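Local coordinates for protein carboxypeptidase D (Drosophila melanogaster, PDB 3MN8) that removes C-terminal arginine or lysine residues from peptides and proteins as a zinc-dependent metallocarboxypeptidase that processes growth factors, hormones and neuropeptides, at residues G129-S134 against S327-L332; N59-H64 against Y117-H122; F248-H253 against L377-L382; P93-A98 against N203-K208. All blocks are in the same frame, centred on the assembly; numbering follows the deposited sequence.

Interaction 1: G129-S134 against S327-L332. With NAG (2-acetamido-2-deoxy-beta-D-glucopyranose), chain E.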
# COMPACT_ATOMS: atom_id res chain seq x y z
N GLY A 129 3.66 -15.69 -11.46
CA GLY A 129 4.80 -15.41 -12.31
C GLY A 129 4.55 -14.12 -13.06
O GLY A 129 5.46 -13.31 -13.25
N GLN A 130 3.30 -13.92 -13.47
CA GLN A 130 2.94 -12.78 -14.30
C GLN A 130 2.78 -11.55 -13.43
O GLN A 130 3.15 -10.44 -13.82
CB GLN A 130 1.67 -13.06 -15.08
CG GLN A 130 1.59 -12.30 -16.41
CD GLN A 130 1.16 -10.86 -16.22
OE1 GLN A 130 0.62 -10.50 -15.18
NE2 GLN A 130 1.40 -10.02 -17.23
N LEU A 131 2.22 -11.76 -12.24
CA LEU A 131 2.12 -10.68 -11.27
C LEU A 131 3.51 -10.11 -10.97
O LEU A 131 3.72 -8.90 -11.01
CB LEU A 131 1.50 -11.22 -9.97
CG LEU A 131 1.37 -10.18 -8.86
CD1 LEU A 131 0.37 -9.12 -9.28
CD2 LEU A 131 0.97 -10.85 -7.55
N VAL A 132 4.45 -10.99 -10.68
CA VAL A 132 5.80 -10.60 -10.29
C VAL A 132 6.56 -9.92 -11.42
O VAL A 132 7.29 -8.94 -11.19
CB VAL A 132 6.61 -11.81 -9.78
CG1 VAL A 132 8.06 -11.41 -9.55
CG2 VAL A 132 6.01 -12.35 -8.50
N ASN A 133 6.42 -10.47 -12.63
CA ASN A 133 7.06 -9.92 -13.81
C ASN A 133 6.65 -8.47 -14.07
O ASN A 133 7.46 -7.66 -14.54
CB ASN A 133 6.72 -10.78 -15.03
CG ASN A 133 7.63 -11.98 -15.17
OD1 ASN A 133 8.41 -12.29 -14.27
ND2 ASN A 133 7.52 -12.66 -16.30
N SER A 134 5.40 -8.14 -13.75
CA SER A 134 4.80 -6.90 -14.20
C SER A 134 4.69 -5.86 -13.10
O SER A 134 4.30 -4.72 -13.36
CB SER A 134 3.40 -7.17 -14.76
OG SER A 134 2.62 -7.91 -13.83
N SER A 327 -7.63 -11.67 -1.75
CA SER A 327 -7.77 -10.21 -1.62
C SER A 327 -6.43 -9.47 -1.73
O SER A 327 -6.38 -8.33 -2.18
CB SER A 327 -8.45 -9.88 -0.29
OG SER A 327 -9.57 -10.73 -0.07
N LEU A 328 -5.35 -10.11 -1.31
CA LEU A 328 -4.02 -9.49 -1.35
C LEU A 328 -3.44 -9.56 -2.76
O LEU A 328 -2.74 -8.65 -3.22
CB LEU A 328 -3.07 -10.15 -0.34
CG LEU A 328 -3.28 -9.96 1.17
CD1 LEU A 328 -2.75 -11.16 1.93
CD2 LEU A 328 -2.63 -8.68 1.67
N LEU A 329 -3.73 -10.64 -3.46
CA LEU A 329 -3.30 -10.77 -4.84
C LEU A 329 -4.10 -9.84 -5.75
O LEU A 329 -3.54 -9.06 -6.52
CB LEU A 329 -3.45 -12.22 -5.30
CG LEU A 329 -2.32 -13.21 -4.99
CD1 LEU A 329 -1.16 -12.54 -4.23
CD2 LEU A 329 -2.88 -14.45 -4.25
N GLN A 330 -5.42 -9.93 -5.65
CA GLN A 330 -6.30 -9.15 -6.50
C GLN A 330 -6.11 -7.64 -6.33
O GLN A 330 -6.17 -6.89 -7.29
CB GLN A 330 -7.76 -9.54 -6.27
CG GLN A 330 -8.08 -10.92 -6.78
CD GLN A 330 -7.71 -11.08 -8.24
OE1 GLN A 330 -8.36 -10.52 -9.12
NE2 GLN A 330 -6.67 -11.86 -8.52
N LEU A 331 -5.87 -7.20 -5.09
CA LEU A 331 -5.62 -5.79 -4.82
C LEU A 331 -4.35 -5.39 -5.54
O LEU A 331 -4.29 -4.35 -6.19
CB LEU A 331 -5.48 -5.53 -3.32
CG LEU A 331 -5.36 -4.07 -2.87
CD1 LEU A 331 -5.33 -4.00 -1.35
CD2 LEU A 331 -4.11 -3.42 -3.42
N LEU A 332 -3.32 -6.22 -5.42
CA LEU A 332 -2.06 -5.91 -6.07
C LEU A 332 -2.29 -5.70 -7.55
O LEU A 332 -1.78 -4.74 -8.12
CB LEU A 332 -1.02 -7.01 -5.83
CG LEU A 332 -0.47 -7.00 -4.39
CD1 LEU A 332 0.37 -8.22 -4.08
CD2 LEU A 332 0.32 -5.73 -4.12
C1 NAG E . 8.23 -13.90 -16.14
C2 NAG E . 7.54 -14.47 -17.38
C3 NAG E . 8.24 -15.70 -17.95
C4 NAG E . 9.75 -15.50 -17.97
C5 NAG E . 10.24 -14.96 -16.63
C6 NAG E . 11.73 -14.68 -16.68
C7 NAG E . 5.61 -15.69 -16.33
C8 NAG E . 6.44 -16.25 -15.20
N2 NAG E . 6.13 -14.74 -17.12
O3 NAG E . 7.75 -15.94 -19.25
O4 NAG E . 10.41 -16.71 -18.26
O5 NAG E . 9.60 -13.74 -16.36
O6 NAG E . 11.91 -13.50 -17.43
O7 NAG E . 4.46 -16.10 -16.50

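Interaction 2: N59-H64 against Y117-H122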
# COMPACT_ATOMS: atom_id res chain seq x y z
N ASN A 59 18.10 -12.98 -7.73
CA ASN A 59 17.73 -11.95 -8.70
C ASN A 59 16.36 -11.29 -8.49
O ASN A 59 16.02 -10.30 -9.16
CB ASN A 59 17.82 -12.50 -10.13
CG ASN A 59 19.16 -13.16 -10.42
OD1 ASN A 59 19.85 -13.62 -9.51
ND2 ASN A 59 19.52 -13.23 -11.69
N GLN A 60 15.58 -11.81 -7.55
CA GLN A 60 14.19 -11.39 -7.42
C GLN A 60 13.83 -10.93 -6.01
O GLN A 60 12.85 -10.22 -5.81
CB GLN A 60 13.28 -12.53 -7.87
CG GLN A 60 14.07 -13.72 -8.38
CD GLN A 60 13.40 -14.38 -9.56
OE1 GLN A 60 13.60 -15.57 -9.83
NE2 GLN A 60 12.59 -13.60 -10.27
N ALA A 61 14.63 -11.31 -5.03
CA ALA A 61 14.43 -10.83 -3.67
C ALA A 61 15.60 -9.97 -3.25
O ALA A 61 16.76 -10.37 -3.40
CB ALA A 61 14.25 -11.99 -2.71
N LYS A 62 15.28 -8.78 -2.74
CA LYS A 62 16.28 -7.83 -2.25
C LYS A 62 15.80 -7.14 -0.99
O LYS A 62 14.65 -6.71 -0.92
CB LYS A 62 16.60 -6.79 -3.32
CG LYS A 62 17.63 -5.75 -2.88
CD LYS A 62 18.02 -4.87 -4.06
CE LYS A 62 18.95 -3.75 -3.63
NZ LYS A 62 20.12 -4.26 -2.88
N VAL A 63 16.67 -7.03 0.00
CA VAL A 63 16.32 -6.38 1.26
C VAL A 63 16.73 -4.93 1.26
O VAL A 63 17.84 -4.60 0.85
CB VAL A 63 16.98 -7.06 2.46
CG1 VAL A 63 16.80 -6.21 3.69
CG2 VAL A 63 16.41 -8.46 2.67
N HIS A 64 15.84 -4.08 1.75
CA HIS A 64 16.06 -2.65 1.84
C HIS A 64 15.95 -2.19 3.29
O HIS A 64 15.00 -2.54 4.00
CB HIS A 64 15.04 -1.93 0.99
CG HIS A 64 15.09 -2.32 -0.45
ND1 HIS A 64 15.90 -1.68 -1.36
CD2 HIS A 64 14.47 -3.31 -1.13
CE1 HIS A 64 15.77 -2.24 -2.55
NE2 HIS A 64 14.90 -3.24 -2.43
N TYR A 117 5.34 -17.01 -0.19
CA TYR A 117 4.37 -17.47 -1.17
C TYR A 117 4.71 -17.04 -2.60
O TYR A 117 4.84 -17.86 -3.50
CB TYR A 117 2.97 -16.97 -0.81
CG TYR A 117 1.89 -17.47 -1.75
CD1 TYR A 117 1.33 -18.72 -1.58
CD2 TYR A 117 1.45 -16.69 -2.81
CE1 TYR A 117 0.35 -19.20 -2.43
CE2 TYR A 117 0.47 -17.15 -3.68
CZ TYR A 117 -0.08 -18.41 -3.48
OH TYR A 117 -1.05 -18.88 -4.33
N LEU A 118 4.86 -15.74 -2.79
CA LEU A 118 5.22 -15.22 -4.09
C LEU A 118 6.50 -15.83 -4.62
O LEU A 118 6.54 -16.36 -5.72
CB LEU A 118 5.36 -13.69 -4.03
CG LEU A 118 4.02 -12.98 -3.99
CD1 LEU A 118 4.20 -11.47 -3.86
CD2 LEU A 118 3.21 -13.33 -5.24
N LEU A 119 7.56 -15.74 -3.84
CA LEU A 119 8.85 -16.23 -4.30
C LEU A 119 8.82 -17.71 -4.64
O LEU A 119 9.17 -18.09 -5.75
CB LEU A 119 9.94 -15.94 -3.28
CG LEU A 119 10.44 -14.50 -3.35
CD1 LEU A 119 11.42 -14.21 -2.21
CD2 LEU A 119 11.06 -14.24 -4.72
N GLY A 120 8.38 -18.53 -3.69
CA GLY A 120 8.41 -19.98 -3.85
C GLY A 120 7.40 -20.53 -4.84
O GLY A 120 7.42 -21.72 -5.16
N ASN A 121 6.51 -19.67 -5.35
CA ASN A 121 5.51 -20.11 -6.30
C ASN A 121 5.52 -19.42 -7.66
O ASN A 121 4.99 -19.97 -8.63
CB ASN A 121 4.13 -20.01 -5.68
CG ASN A 121 3.88 -21.10 -4.67
OD1 ASN A 121 3.48 -22.22 -5.02
ND2 ASN A 121 4.13 -20.80 -3.40
N HIS A 122 6.15 -18.25 -7.73
CA HIS A 122 6.12 -17.42 -8.94
C HIS A 122 6.60 -18.12 -10.23
O HIS A 122 6.14 -17.79 -11.33
CB HIS A 122 6.92 -16.11 -8.74
CG HIS A 122 8.37 -16.23 -9.07
ND1 HIS A 122 9.32 -16.58 -8.14
CD2 HIS A 122 9.04 -16.04 -10.24
CE1 HIS A 122 10.52 -16.60 -8.71
NE2 HIS A 122 10.37 -16.28 -9.98

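Interaction 3: F248-H253 against L377-L382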
# COMPACT_ATOMS: atom_id res chain seq x y z
N PHE A 248 -10.92 4.60 -5.38
CA PHE A 248 -10.69 4.17 -4.01
C PHE A 248 -11.71 3.13 -3.61
O PHE A 248 -11.35 2.08 -3.07
CB PHE A 248 -10.65 5.35 -3.04
CG PHE A 248 -9.26 5.84 -2.78
CD1 PHE A 248 -8.32 4.99 -2.22
CD2 PHE A 248 -8.88 7.11 -3.12
CE1 PHE A 248 -7.04 5.41 -1.99
CE2 PHE A 248 -7.59 7.54 -2.89
CZ PHE A 248 -6.67 6.69 -2.32
N LYS A 249 -12.98 3.40 -3.92
CA LYS A 249 -14.06 2.45 -3.65
C LYS A 249 -13.85 1.12 -4.38
O LYS A 249 -14.19 0.06 -3.85
CB LYS A 249 -15.41 3.07 -4.01
CG LYS A 249 -16.16 3.61 -2.80
CD LYS A 249 -17.32 4.53 -3.16
CE LYS A 249 -17.90 5.14 -1.88
NZ LYS A 249 -18.63 6.41 -2.13
N GLN A 250 -13.27 1.19 -5.58
CA GLN A 250 -12.97 -0.02 -6.35
C GLN A 250 -11.86 -0.83 -5.67
O GLN A 250 -11.93 -2.06 -5.57
CB GLN A 250 -12.59 0.32 -7.80
CG GLN A 250 -12.32 -0.92 -8.65
CD GLN A 250 -12.33 -0.66 -10.16
OE1 GLN A 250 -13.16 0.10 -10.66
NE2 GLN A 250 -11.43 -1.31 -10.87
N LEU A 251 -10.83 -0.14 -5.20
CA LEU A 251 -9.76 -0.79 -4.46
C LEU A 251 -10.29 -1.47 -3.21
O LEU A 251 -10.08 -2.67 -3.02
CB LEU A 251 -8.70 0.24 -4.08
CG LEU A 251 -8.00 0.84 -5.30
CD1 LEU A 251 -7.05 1.95 -4.90
CD2 LEU A 251 -7.29 -0.25 -6.11
N ALA A 252 -10.96 -0.71 -2.37
CA ALA A 252 -11.54 -1.25 -1.15
C ALA A 252 -12.45 -2.45 -1.42
O ALA A 252 -12.45 -3.42 -0.65
CB ALA A 252 -12.32 -0.16 -0.40
N HIS A 253 -13.22 -2.38 -2.51
CA HIS A 253 -14.15 -3.45 -2.84
C HIS A 253 -13.41 -4.66 -3.36
O HIS A 253 -13.81 -5.79 -3.08
CB HIS A 253 -15.18 -3.00 -3.87
CG HIS A 253 -16.46 -2.51 -3.26
ND1 HIS A 253 -16.98 -1.26 -3.51
CD2 HIS A 253 -17.33 -3.11 -2.41
CE1 HIS A 253 -18.11 -1.10 -2.84
NE2 HIS A 253 -18.34 -2.21 -2.17
N LEU A 377 -4.27 5.33 -12.17
CA LEU A 377 -5.27 4.32 -11.91
C LEU A 377 -6.62 4.87 -12.28
O LEU A 377 -6.97 5.98 -11.91
CB LEU A 377 -5.25 3.94 -10.43
CG LEU A 377 -3.91 3.44 -9.89
CD1 LEU A 377 -4.11 2.87 -8.50
CD2 LEU A 377 -3.31 2.40 -10.83
N LEU A 378 -7.40 4.08 -13.01
CA LEU A 378 -8.71 4.55 -13.43
C LEU A 378 -9.78 3.47 -13.36
O LEU A 378 -9.54 2.30 -13.60
CB LEU A 378 -8.64 5.17 -14.84
CG LEU A 378 -7.93 6.52 -15.03
CD1 LEU A 378 -7.75 6.85 -16.49
CD2 LEU A 378 -8.68 7.66 -14.34
N THR A 379 -10.97 3.90 -12.98
CA THR A 379 -12.16 3.11 -13.12
C THR A 379 -12.44 2.99 -14.61
O THR A 379 -12.02 3.85 -15.38
CB THR A 379 -13.31 3.85 -12.45
OG1 THR A 379 -13.13 3.79 -11.03
CG2 THR A 379 -14.68 3.27 -12.83
N PRO A 380 -13.11 1.90 -15.03
CA PRO A 380 -13.57 1.83 -16.42
C PRO A 380 -14.38 3.07 -16.85
O PRO A 380 -15.09 3.68 -16.04
CB PRO A 380 -14.44 0.57 -16.43
CG PRO A 380 -13.81 -0.30 -15.38
CD PRO A 380 -13.34 0.64 -14.30
N GLY A 381 -14.26 3.44 -18.13
CA GLY A 381 -14.88 4.64 -18.65
C GLY A 381 -14.00 5.30 -19.70
O GLY A 381 -13.00 4.73 -20.11
N LEU A 382 -14.38 6.50 -20.14
CA LEU A 382 -13.56 7.18 -21.13
C LEU A 382 -13.16 8.55 -20.63
O LEU A 382 -13.97 9.26 -20.03
CB LEU A 382 -14.25 7.25 -22.49
CG LEU A 382 -15.43 8.18 -22.75
CD1 LEU A 382 -15.01 9.65 -22.76
CD2 LEU A 382 -16.07 7.81 -24.07

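Interaction 4: P93-A98 against N203-K208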
# COMPACT_ATOMS: atom_id res chain seq x y z
N PRO A 93 5.74 0.33 -9.06
CA PRO A 93 6.18 0.00 -7.71
C PRO A 93 4.97 0.04 -6.78
O PRO A 93 4.09 0.90 -6.92
CB PRO A 93 7.18 1.13 -7.36
CG PRO A 93 7.00 2.18 -8.41
CD PRO A 93 5.92 1.75 -9.38
N VAL A 94 4.92 -0.90 -5.86
CA VAL A 94 3.80 -1.00 -4.95
C VAL A 94 4.36 -1.41 -3.60
O VAL A 94 5.47 -1.95 -3.54
CB VAL A 94 2.81 -2.06 -5.45
CG1 VAL A 94 1.60 -2.12 -4.54
CG2 VAL A 94 2.40 -1.78 -6.89
N LYS A 95 3.62 -1.14 -2.53
CA LYS A 95 4.04 -1.55 -1.18
C LYS A 95 2.89 -2.05 -0.30
O LYS A 95 1.74 -1.62 -0.42
CB LYS A 95 4.78 -0.41 -0.47
CG LYS A 95 3.96 0.82 -0.19
CD LYS A 95 4.68 2.07 -0.71
CE LYS A 95 4.34 3.29 0.13
NZ LYS A 95 2.89 3.54 0.30
N TYR A 96 3.23 -2.98 0.58
CA TYR A 96 2.33 -3.40 1.66
C TYR A 96 3.01 -3.14 3.00
O TYR A 96 4.14 -3.60 3.24
CB TYR A 96 2.01 -4.89 1.54
CG TYR A 96 0.84 -5.20 0.63
CD1 TYR A 96 -0.10 -4.22 0.33
CD2 TYR A 96 0.67 -6.47 0.09
CE1 TYR A 96 -1.18 -4.51 -0.49
CE2 TYR A 96 -0.40 -6.76 -0.73
CZ TYR A 96 -1.32 -5.77 -1.02
OH TYR A 96 -2.40 -6.01 -1.84
N ILE A 97 2.36 -2.38 3.88
CA ILE A 97 2.92 -2.23 5.22
C ILE A 97 1.99 -2.86 6.24
O ILE A 97 0.78 -2.90 6.03
CB ILE A 97 3.25 -0.76 5.60
CG1 ILE A 97 4.27 -0.13 4.63
CG2 ILE A 97 3.84 -0.72 7.00
CD1 ILE A 97 3.68 0.52 3.42
N ALA A 98 2.56 -3.36 7.33
CA ALA A 98 1.77 -3.95 8.40
C ALA A 98 2.27 -3.53 9.79
O ALA A 98 3.31 -2.90 9.93
CB ALA A 98 1.76 -5.45 8.27
N ASN A 203 10.35 9.29 4.37
CA ASN A 203 11.46 9.36 3.44
C ASN A 203 11.30 8.37 2.32
O ASN A 203 11.58 8.66 1.16
CB ASN A 203 12.77 9.04 4.16
CG ASN A 203 13.42 10.25 4.75
OD1 ASN A 203 12.80 11.31 4.91
ND2 ASN A 203 14.70 10.12 5.09
N TRP A 204 10.86 7.19 2.70
CA TRP A 204 10.72 6.09 1.77
C TRP A 204 9.60 6.39 0.79
O TRP A 204 9.79 6.34 -0.43
CB TRP A 204 10.44 4.81 2.54
CG TRP A 204 10.54 3.59 1.71
CD1 TRP A 204 11.56 3.26 0.86
CD2 TRP A 204 9.60 2.50 1.66
NE1 TRP A 204 11.30 2.04 0.27
CE2 TRP A 204 10.10 1.56 0.74
CE3 TRP A 204 8.37 2.25 2.28
CZ2 TRP A 204 9.42 0.37 0.44
CZ3 TRP A 204 7.70 1.08 1.98
CH2 TRP A 204 8.23 0.16 1.07
N ILE A 205 8.45 6.73 1.34
CA ILE A 205 7.25 6.95 0.53
C ILE A 205 7.47 7.98 -0.59
O ILE A 205 6.97 7.80 -1.71
CB ILE A 205 6.02 7.33 1.42
CG1 ILE A 205 5.68 6.19 2.39
CG2 ILE A 205 4.80 7.66 0.59
CD1 ILE A 205 4.79 6.60 3.54
N VAL A 206 8.24 9.03 -0.30
CA VAL A 206 8.50 10.08 -1.29
C VAL A 206 9.73 9.78 -2.14
O VAL A 206 10.06 10.52 -3.06
CB VAL A 206 8.68 11.47 -0.62
CG1 VAL A 206 7.39 11.90 0.08
CG2 VAL A 206 9.84 11.44 0.36
N SER A 207 10.40 8.66 -1.83
CA SER A 207 11.66 8.33 -2.49
C SER A 207 11.45 7.59 -3.81
O SER A 207 12.35 7.53 -4.65
CB SER A 207 12.56 7.51 -1.55
OG SER A 207 12.26 6.13 -1.59
N LYS A 208 10.26 7.03 -3.99
CA LYS A 208 9.92 6.31 -5.20
C LYS A 208 8.49 6.59 -5.61
O LYS A 208 7.64 6.90 -4.77
CB LYS A 208 10.08 4.80 -4.98
CG LYS A 208 11.48 4.38 -4.60
CD LYS A 208 11.67 2.88 -4.58
CE LYS A 208 13.17 2.58 -4.51
NZ LYS A 208 13.56 1.13 -4.49

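Interaction 1: G129-S134 against S327-L332
Leu131 meets Leu329 and Leu332 in a sparse, apolar helix-to-helix contact within the first carboxypeptidase-like domain, in its active 1B form, where helix 126-134 comes up to helix 317-333 near its C-terminal end. The backbones stay well apart, with Leu131 and Leu332 CA atoms 8.2 Å from each other, so only side-chain methyls and methylenes bridge the space. Leu131 reaches across with its chain held away from its own backbone nitrogen (chi1 179°), and its two methyls divide the work: CD2 lies 4.3 Å from Leu329 CD1, while CD1 lies 4.3 Å from Leu332 CB. The leucine thus touches two residues a turn apart on the facing helix. The layer goes on beyond these helices, since Leu131 also packs on Leu118, Leu329 on Met114, and Leu332 on Val94 and Tyr96 of a central strand. Asn133, two residues on from Leu131, projects from another flank of the same helix and bears an N-linked sugar, its ND2 joined to NAG C1 by a 1.4 Å covalent bond. The N-acetyl methyl of that sugar comes back over the helix, with C8 3.4 Å from Gly129 CA, and Arg82 is hydrogen-bonded to the glycan. Inside the helix, Ser134 OG donates to Gln130 O at 2.6 Å, so the hydroxyl is satisfied by its own backbone. Leu131 thus faces the protein interior while Asn133 carries the glycan; joined by no hydrogen bond, the two segments are held by van der Waals packing and burial alone.

Interaction 2: N59-H64 against Y117-H122
Leu119 and His122, at the C-terminal end of helix 106-121, meet Ala61 and Gln60, where the chain enters strand 61-68. Tyr117 comes first and serves its own segment: its carbonyl O accepts a bond from Asn121 ND2 at 3.0 Å, in the carbonyl plane and on a lone pair. Leu119 makes the apolar half of the contact. Its CD1 methyl lies 3.6 Å from Ala61 CB and its CD2 4.2 Å from Gln60 CB, so one forked end spans two successive residues; Leu53 and Tyr57 pack on the same leucine. Asn121 OD1 accepts a bond from Asp31 N. His122 closes the segment. With chi1 at 89° its ring folds back over the last turn, where ND1 donates to Leu119 O at 2.8 Å with an N-H...O angle of 147°. This bond sets the ring's rotation and presents its far edge to Gln60, whose OE1 sits near the ring plane, 3.3 Å from His122 NE2, with amide and imidazole planes 77° apart. Replacing the imidazole by the methyl of an alanine is likely to leave Leu119 O without its side-chain donor and open a gap beside the Gln60 amide. The pairing belongs to the alpha/beta core of the M14 carboxypeptidase domain, in which helix 106-121 packs against the sheet and here covers the start of one of its two edge strands, 61-68.

Interaction 3: F248-H253 against L377-L382
Gln250 and Thr379 bring the backbones closest, their CA atoms 7.5 Å apart, where a turn of helix 245-257 faces the loop that leads into strand 381-388. Gln250 bridges most of that distance. Its chain runs out nearly straight, with CG swung away from the backbone N (chi1 -178°), and its carbonyl oxygen comes up to two neighbours: OE1 is 3.7 Å from Thr379 OG1 and 3.7 Å from Pro380 CD. The threonine methyl adds a third, looser contact, CG2 standing 4.1 Å from Gln250 OE1. The glutamine and the proline reach toward each other from the two sides of the seam, whereas the threonine lies aslant to the glutamine chain. On its other side the amide is fixed by a hydrogen bond from Gln250 NE2 to Gln334. Deeper in, Leu251 and Leu377 turn methyls toward each other, CD1 to CD1 at 4.7 Å, and both lean on strand 300-305 through Leu302 and Phe300. The loop is tied down within its own domain, with Thr379 O bonded to Tyr383 OH and Leu378 O to Asn404 ND2. This is a seam between the catalytic domain and the transthyretin-like domain that follows it in the chain. No hydrogen bond joins the two segments, which implies that van der Waals contact carries this edge of the interface, while the amide nitrogen of Gln250 finds its partner in Gln334.

Interaction 4: P93-A98 against N203-K208
Lys95 and Trp204 come together because the lysine turns its CG in between its own N and C (chi1 65°) and bends at each later torsion, while the indole points away from its backbone N (chi1 -168°). The two chains run antiparallel, side by side. Lys95 CB lies 3.8 Å from Trp204 CH2, and Lys95 CD lies 4.2 Å from Trp204 CZ3. Farther out the lysine chain lies roughly perpendicular to that of Ile205, with CE 3.9 Å from Ile205 CG1. Ile97, two residues along strand 93-97, touches the same six-membered ring at its edge, its CD1 methyl 4.3 Å from Trp204 CZ3. Phe210 meets the indole edge-to-face. As helix 196-205 finishes, Trp204 O receives two bonds from Ser207, from N at 2.8 Å and from OG at 2.7 Å, the hydroxyl using a lone pair in the carbonyl plane. The contact lies on one face of the central sheet; Val94 and Tyr96 turn to the other face and helix 317-333. The Ile97 side chain is about 8 Å from that of zinc ligand His217. Lys95 is thus used in two ways: its methylenes pack as hydrocarbon against tryptophan and isoleucine, while the buried NZ bonds to Asn293 and makes a cation-pi contact with Phe210. These partners, with a weak, long pairing to Glu301, are likely to favour a charged amine.

Overall arrangement
Interactions 1, 2 and 4 are buried and lie within the catalytic domain; interaction 3 is a surface contact at its border with the transthyretin-like domain. Strand 93-97 carries interaction 4 on one face, and on the other its Tyr96 OH hydrogen-bonds to Leu328 O of interaction 1. Interactions 1 and 2 share a layer too: the consecutive helices 106-121 and 126-134 touch through Val132 and His122, and through Leu131 and Leu118. Chemistry follows place. Interaction 1 is leucine alone, interaction 2 adds an amide and imidazole, interaction 4 buries a lysine along an indole, and interaction 3 relies on a glutamine tip and loop atoms.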